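Local structure of hydratase ChsH2 (Mycobacterium tuberculosis SUMu008, 4W78) at residues F[35-38]-F[39-43]; F[56-59]-F[60-63]. The protein probably acts, in complex with ChsH1, as a MaoC-like enoyl-CoA hydratase in the breakdown of cholesterol. All coordinates share one frame; numbering follows the deposited sequence.

Contact 1 (F[35-38]-F[39-43]); sequences HDRD and KAVAQ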
ATOM      1  N   HIS F  35      -1.384  10.747   4.879  1.00 11.42           N
ATOM      2  CA  HIS F  35      -2.380   9.759   5.296  1.00 12.37           C
ATOM      3  C   HIS F  35      -2.868   9.926   6.736  1.00 15.30           C
ATOM      4  O   HIS F  35      -3.810   9.256   7.151  1.00 17.93           O
ATOM      5  CB  HIS F  35      -1.841   8.343   5.114  1.00 13.95           C
ATOM      6  CG  HIS F  35      -0.664   8.045   5.990  1.00 13.78           C
ATOM      7  ND1 HIS F  35       0.632   8.118   5.529  1.00 14.38           N
ATOM      8  CD2 HIS F  35      -0.584   7.706   7.299  1.00 15.70           C
ATOM      9  CE1 HIS F  35       1.460   7.830   6.519  1.00 14.32           C
ATOM     10  NE2 HIS F  35       0.748   7.582   7.605  1.00 15.76           N
ATOM     11  N   ASP F  36      -2.230  10.805   7.505  1.00 12.25           N
ATOM     12  CA  ASP F  36      -2.597  11.019   8.895  1.00 13.46           C
ATOM     13  C   ASP F  36      -3.061  12.469   9.023  1.00 15.60           C
ATOM     14  O   ASP F  36      -2.247  13.388   9.059  1.00 15.28           O
ATOM     15  CB  ASP F  36      -1.361  10.754   9.775  1.00 14.04           C
ATOM     16  CG  ASP F  36      -1.624  10.917  11.266  1.00 18.06           C
ATOM     17  OD1 ASP F  36      -2.591  11.603  11.660  1.00 19.29           O
ATOM     18  OD2 ASP F  36      -0.831  10.363  12.067  1.00 19.86           O
ATOM     19  N   ARG F  37      -4.373  12.674   9.097  1.00 13.65           N
ATOM     20  CA  ARG F  37      -4.920  14.020   9.187  1.00 14.37           C
ATOM     21  C   ARG F  37      -4.359  14.787  10.387  1.00 15.07           C
ATOM     22  O   ARG F  37      -4.058  15.976  10.295  1.00 15.58           O
ATOM     23  CB  ARG F  37      -6.446  13.962   9.253  1.00 13.68           C
ATOM     24  CG  ARG F  37      -7.099  15.262   9.703  1.00 15.85           C
ATOM     25  CD  ARG F  37      -8.611  15.108   9.752  1.00 18.13           C
ATOM     26  NE  ARG F  37      -9.172  15.029   8.405  1.00 19.01           N
ATOM     27  CZ  ARG F  37     -10.400  14.598   8.122  1.00 17.30           C
ATOM     28  NH1 ARG F  37     -11.208  14.160   9.075  1.00 18.52           N
ATOM     29  NH2 ARG F  37     -10.806  14.571   6.859  1.00 18.30           N
ATOM     30  N   ASP F  38      -4.208  14.098  11.512  1.00 13.40           N
ATOM     31  CA  ASP F  38      -3.758  14.770  12.734  1.00 14.27           C
ATOM     32  C   ASP F  38      -2.341  15.315  12.570  1.00 15.04           C
ATOM     33  O   ASP F  38      -2.038  16.413  13.053  1.00 17.24           O
ATOM     34  CB  ASP F  38      -3.871  13.835  13.936  1.00 16.62           C
ATOM     35  CG  ASP F  38      -5.301  13.406  14.208  1.00 19.39           C
ATOM     36  OD1 ASP F  38      -6.236  14.147  13.818  1.00 19.91           O
ATOM     37  OD2 ASP F  38      -5.499  12.327  14.809  1.00 19.65           O
ATOM     38  N   LYS F  39      -1.487  14.577  11.861  1.00 15.42           N
ATOM     39  CA  LYS F  39      -0.129  15.061  11.586  1.00 15.92           C
ATOM     40  C   LYS F  39      -0.084  16.208  10.574  1.00 13.97           C
ATOM     41  O   LYS F  39       0.752  17.108  10.702  1.00 16.63           O
ATOM     42  CB  LYS F  39       0.801  13.911  11.164  1.00 14.54           C
ATOM     43  CG  LYS F  39       1.140  12.990  12.335  1.00 17.89           C
ATOM     44  CD  LYS F  39       2.004  13.695  13.383  1.00 23.49           C
ATOM     45  CE  LYS F  39       2.359  12.735  14.506  1.00 27.95           C
ATOM     46  NZ  LYS F  39       3.168  13.381  15.574  1.00 35.52           N
ATOM     47  N   ALA F  40      -0.946  16.180   9.560  1.00 14.26           N
ATOM     48  CA  ALA F  40      -1.046  17.313   8.640  1.00 13.92           C
ATOM     49  C   ALA F  40      -1.470  18.559   9.402  1.00 14.54           C
ATOM     50  O   ALA F  40      -0.862  19.627   9.281  1.00 15.74           O
ATOM     51  CB  ALA F  40      -2.036  17.002   7.491  1.00 12.83           C
ATOM     52  N   VAL F  41      -2.503  18.411  10.226  1.00 13.62           N
ATOM     53  CA  VAL F  41      -3.000  19.529  11.014  1.00 15.49           C
ATOM     54  C   VAL F  41      -1.938  20.077  11.987  1.00 16.72           C
ATOM     55  O   VAL F  41      -1.854  21.287  12.214  1.00 18.42           O
ATOM     56  CB  VAL F  41      -4.295  19.127  11.742  1.00 17.00           C
ATOM     57  CG1 VAL F  41      -4.672  20.152  12.792  1.00 19.22           C
ATOM     58  CG2 VAL F  41      -5.419  18.954  10.720  1.00 18.45           C
ATOM     59  N   ALA F  42      -1.121  19.176  12.533  1.00 16.20           N
ATOM     60  CA  ALA F  42      -0.061  19.575  13.461  1.00 17.79           C
ATOM     61  C   ALA F  42       0.979  20.488  12.815  1.00 17.65           C
ATOM     62  O   ALA F  42       1.633  21.271  13.511  1.00 20.00           O
ATOM     63  CB  ALA F  42       0.608  18.348  14.064  1.00 19.98           C
ATOM     64  N   GLN F  43       1.122  20.408  11.493  1.00 17.65           N
ATOM     65  CA  GLN F  43       2.014  21.338  10.798  1.00 17.31           C
ATOM     66  C   GLN F  43       1.297  22.531  10.170  1.00 20.36           C
ATOM     67  O   GLN F  43       1.914  23.330   9.464  1.00 23.65           O
ATOM     68  CB  GLN F  43       2.912  20.628   9.771  1.00 14.55           C
ATOM     69  CG  GLN F  43       2.222  20.145   8.500  1.00 13.68           C
ATOM     70  CD  GLN F  43       3.233  19.794   7.405  1.00 13.05           C
ATOM     71  OE1 GLN F  43       4.333  19.316   7.690  1.00 15.59           O
ATOM     72  NE2 GLN F  43       2.870  20.055   6.151  1.00 14.20           N
TER
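Asp-36 holds CG opposite its own backbone N and beside its carbonyl carbon (chi1 -179°), which brings the carboxylate to the first turn of helix 37-42, while Lys-39, its CG set beside its own backbone N (chi1 -72°), lays the start of its chain against that carboxylate. Asp-36 OD1 accepts the backbone N-H of Lys-39 at 3.2 Å, a capping bond that meets the carboxylate from above its plane, 75° out of it. On the same group Asp-36 OD2 packs against Lys-39 CG at 3.3 Å. The lysine chain then bends at chi2, and its NZ ends 6.1 Å from Asp-36 OD2, too far for a salt bridge. Asp-36 is thus the N-cap of this short helix, its side chain holding an N-H of the first turn. Its own carbonyl O takes Ala-40 N at 3.1 Å, and the next bond in the helix, Val-41 N to Arg-37 O, measures 2.9 Å. Alongside it the aliphatic parts of Arg-37 and Val-41 run the same way, Arg-37 CG to Val-41 CG2 4.2 Å. The Arg-37 guanidinium goes elsewhere: NE forms a salt bridge with Asp-47, and NH2 one with Asp-38 of the second subunit. Asp-38 returns that bridge to Arg-37 of the second subunit, and its OD2 also bonds Tyr-87 OH there.

Contact 2 (F[56-59]-F[60-63]); sequences TGLV and QRYV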
ATOM      1  N   THR F  56       3.755  14.181 -10.049  1.00 10.05           N
ATOM      2  CA  THR F  56       4.564  13.823 -11.215  1.00 11.41           C
ATOM      3  C   THR F  56       3.886  12.700 -12.028  1.00 11.71           C
ATOM      4  O   THR F  56       3.811  12.758 -13.274  1.00 12.02           O
ATOM      5  CB  THR F  56       5.966  13.374 -10.786  1.00 14.28           C
ATOM      6  OG1 THR F  56       6.575  14.406  -9.994  1.00 15.47           O
ATOM      7  CG2 THR F  56       6.837  13.098 -12.007  1.00 16.88           C
ATOM      8  N   GLY F  57       3.380  11.680 -11.339  1.00 10.71           N
ATOM      9  CA  GLY F  57       2.733  10.557 -11.996  1.00 11.03           C
ATOM     10  C   GLY F  57       1.465  10.980 -12.707  1.00 10.82           C
ATOM     11  O   GLY F  57       1.177  10.492 -13.802  1.00 12.32           O
ATOM     12  N   LEU F  58       0.696  11.870 -12.080  1.00 11.44           N
ATOM     13  CA  LEU F  58      -0.553  12.352 -12.680  1.00 10.79           C
ATOM     14  C   LEU F  58      -0.287  13.224 -13.909  1.00 12.22           C
ATOM     15  O   LEU F  58      -1.013  13.127 -14.914  1.00 13.11           O
ATOM     16  CB  LEU F  58      -1.386  13.121 -11.655  1.00 12.53           C
ATOM     17  CG  LEU F  58      -1.972  12.239 -10.557  1.00 13.06           C
ATOM     18  CD1 LEU F  58      -2.638  13.120  -9.505  1.00 15.57           C
ATOM     19  CD2 LEU F  58      -2.962  11.244 -11.141  1.00 17.18           C
ATOM     20  N   VAL F  59       0.729  14.083 -13.847  1.00 12.21           N
ATOM     21  CA  VAL F  59       1.101  14.881 -15.023  1.00 10.82           C
ATOM     22  C   VAL F  59       1.498  13.964 -16.185  1.00 13.48           C
ATOM     23  O   VAL F  59       1.092  14.188 -17.347  1.00 12.96           O
ATOM     24  CB  VAL F  59       2.237  15.869 -14.685  1.00 12.78           C
ATOM     25  CG1 VAL F  59       2.866  16.437 -15.947  1.00 16.09           C
ATOM     26  CG2 VAL F  59       1.717  16.989 -13.778  1.00 16.06           C
ATOM     27  N   GLN F  60       2.282  12.932 -15.885  1.00 11.05           N
ATOM     28  CA  GLN F  60       2.635  11.919 -16.883  1.00 11.77           C
ATOM     29  C   GLN F  60       1.401  11.275 -17.482  1.00 12.14           C
ATOM     30  O   GLN F  60       1.273  11.202 -18.719  1.00 13.70           O
ATOM     31  CB  GLN F  60       3.518  10.849 -16.240  1.00 12.44           C
ATOM     32  CG  GLN F  60       4.058   9.825 -17.219  1.00 15.81           C
ATOM     33  CD  GLN F  60       4.939   8.832 -16.524  1.00 20.27           C
ATOM     34  OE1 GLN F  60       6.158   8.959 -16.528  1.00 24.67           O
ATOM     35  NE2 GLN F  60       4.325   7.847 -15.905  1.00 19.05           N
ATOM     36  N   ARG F  61       0.508  10.781 -16.629  1.00 11.16           N
ATOM     37  CA  ARG F  61      -0.730  10.133 -17.076  1.00 11.84           C
ATOM     38  C   ARG F  61      -1.554  11.061 -17.957  1.00 11.92           C
ATOM     39  O   ARG F  61      -2.052  10.659 -19.016  1.00 14.85           O
ATOM     40  CB  ARG F  61      -1.574   9.741 -15.869  1.00 12.63           C
ATOM     41  CG  ARG F  61      -2.955   9.277 -16.273  1.00 13.58           C
ATOM     42  CD  ARG F  61      -3.869   9.160 -15.080  1.00 16.08           C
ATOM     43  NE  ARG F  61      -5.251   9.109 -15.541  1.00 17.69           N
ATOM     44  CZ  ARG F  61      -6.301   9.068 -14.736  1.00 19.38           C
ATOM     45  NH1 ARG F  61      -6.126   9.060 -13.416  1.00 19.55           N
ATOM     46  NH2 ARG F  61      -7.522   9.034 -15.251  1.00 21.04           N
ATOM     47  N   TYR F  62      -1.698  12.302 -17.511  1.00 12.74           N
ATOM     48  CA  TYR F  62      -2.505  13.271 -18.248  1.00 14.30           C
ATOM     49  C   TYR F  62      -1.994  13.449 -19.690  1.00 16.15           C
ATOM     50  O   TYR F  62      -2.776  13.441 -20.659  1.00 16.65           O
ATOM     51  CB  TYR F  62      -2.504  14.598 -17.483  1.00 14.21           C
ATOM     52  CG  TYR F  62      -3.311  15.656 -18.175  1.00 14.31           C
ATOM     53  CD1 TYR F  62      -4.679  15.503 -18.332  1.00 15.43           C
ATOM     54  CD2 TYR F  62      -2.708  16.788 -18.702  1.00 15.21           C
ATOM     55  CE1 TYR F  62      -5.434  16.464 -18.991  1.00 18.04           C
ATOM     56  CE2 TYR F  62      -3.460  17.759 -19.366  1.00 17.92           C
ATOM     57  CZ  TYR F  62      -4.821  17.587 -19.499  1.00 17.21           C
ATOM     58  OH  TYR F  62      -5.583  18.535 -20.153  1.00 18.93           O
ATOM     59  N   VAL F  63      -0.680  13.585 -19.837  1.00 13.55           N
ATOM     60  CA  VAL F  63      -0.077  13.762 -21.155  1.00 12.85           C
ATOM     61  C   VAL F  63      -0.187  12.504 -22.019  1.00 13.13           C
ATOM     62  O   VAL F  63      -0.515  12.593 -23.205  1.00 14.91           O
ATOM     63  CB  VAL F  63       1.400  14.232 -21.047  1.00 15.23           C
ATOM     64  CG1 VAL F  63       2.073  14.239 -22.420  1.00 20.94           C
ATOM     65  CG2 VAL F  63       1.442  15.607 -20.464  1.00 15.89           C
TER
HETATM   66  O   HOH W   1       1.732   7.961 -15.298  1.00 26.10           O
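Leu-58 and Arg-61, one turn apart, send their side chains out on one flank of helix 52-67, where Leu-58 CD2 comes to 4.5 Å from Arg-61 NH1, oblique to the guanidinium. The arginine stretches out from CG to NE, and NH1 bonds the Ile-39 carbonyl O of the ChsH1 chain. Gln-60 leaves the helix in another direction. With CG anti to the backbone N (chi1 -174°) and the chain extended beyond it, the amide is carried back beside the preceding turn, where a water accepts from Gln-60 NE2 at 2.7 Å and donates to Gly-57 O at 3.0 Å. Gly-57 O also takes Arg-61 N at 2.9 Å, so two donors grip it. Gln-60 OE1 bonds Ala-65 N of the ChsH1 chain, which together with the water fixes both ends of the amide. Val-59 and Val-63 share a further face, and Val-63 CG2 rests 3.4 Å from Val-59 O, the acceptor for Val-63 N. Regular alpha-helical bonds continue from Gln-60 N to Thr-56 O and from Tyr-62 N to Leu-58 O, the latter 2.8 Å long. Tyr-62 CB lies over Leu-58 O, but the tyrosine ring leads away to where OH bonds Pro-9 O. This is the long central helix of the hot-dog fold, as in MaoC-like hydratases, lying against its antiparallel sheet: Val-59 and Val-63 pack on strand 116-125, Thr-56 and Gln-60 on strand 72-80, Tyr-62 on strands 7-14 and 103-111, and the ChsH1 chain meets Leu-58, Gln-60 and Arg-61.

Overall arrangement
Contact 1 caps and forms a short helix, contact 2 lies wholly within the long helix 52-67, and these helices follow each other in the chain, yet the contact centres lie 26 Å apart and do not touch. Contact 1 is partly buried and peripheral, its centre about 22 Å from that of the chain; its chemistry is a carboxylate cap within the chain and salt bridges of Arg-37 and Asp-38, some within the chain and some to the second ChsH2 subunit, with Gln-43 reaching ChsH1. Contact 2 is buried, its centre about 5 Å from that of the chain; aliphatic and aromatic groups face the strands, whereas the polar ends of Gln-60 and Arg-61 bond to ChsH1.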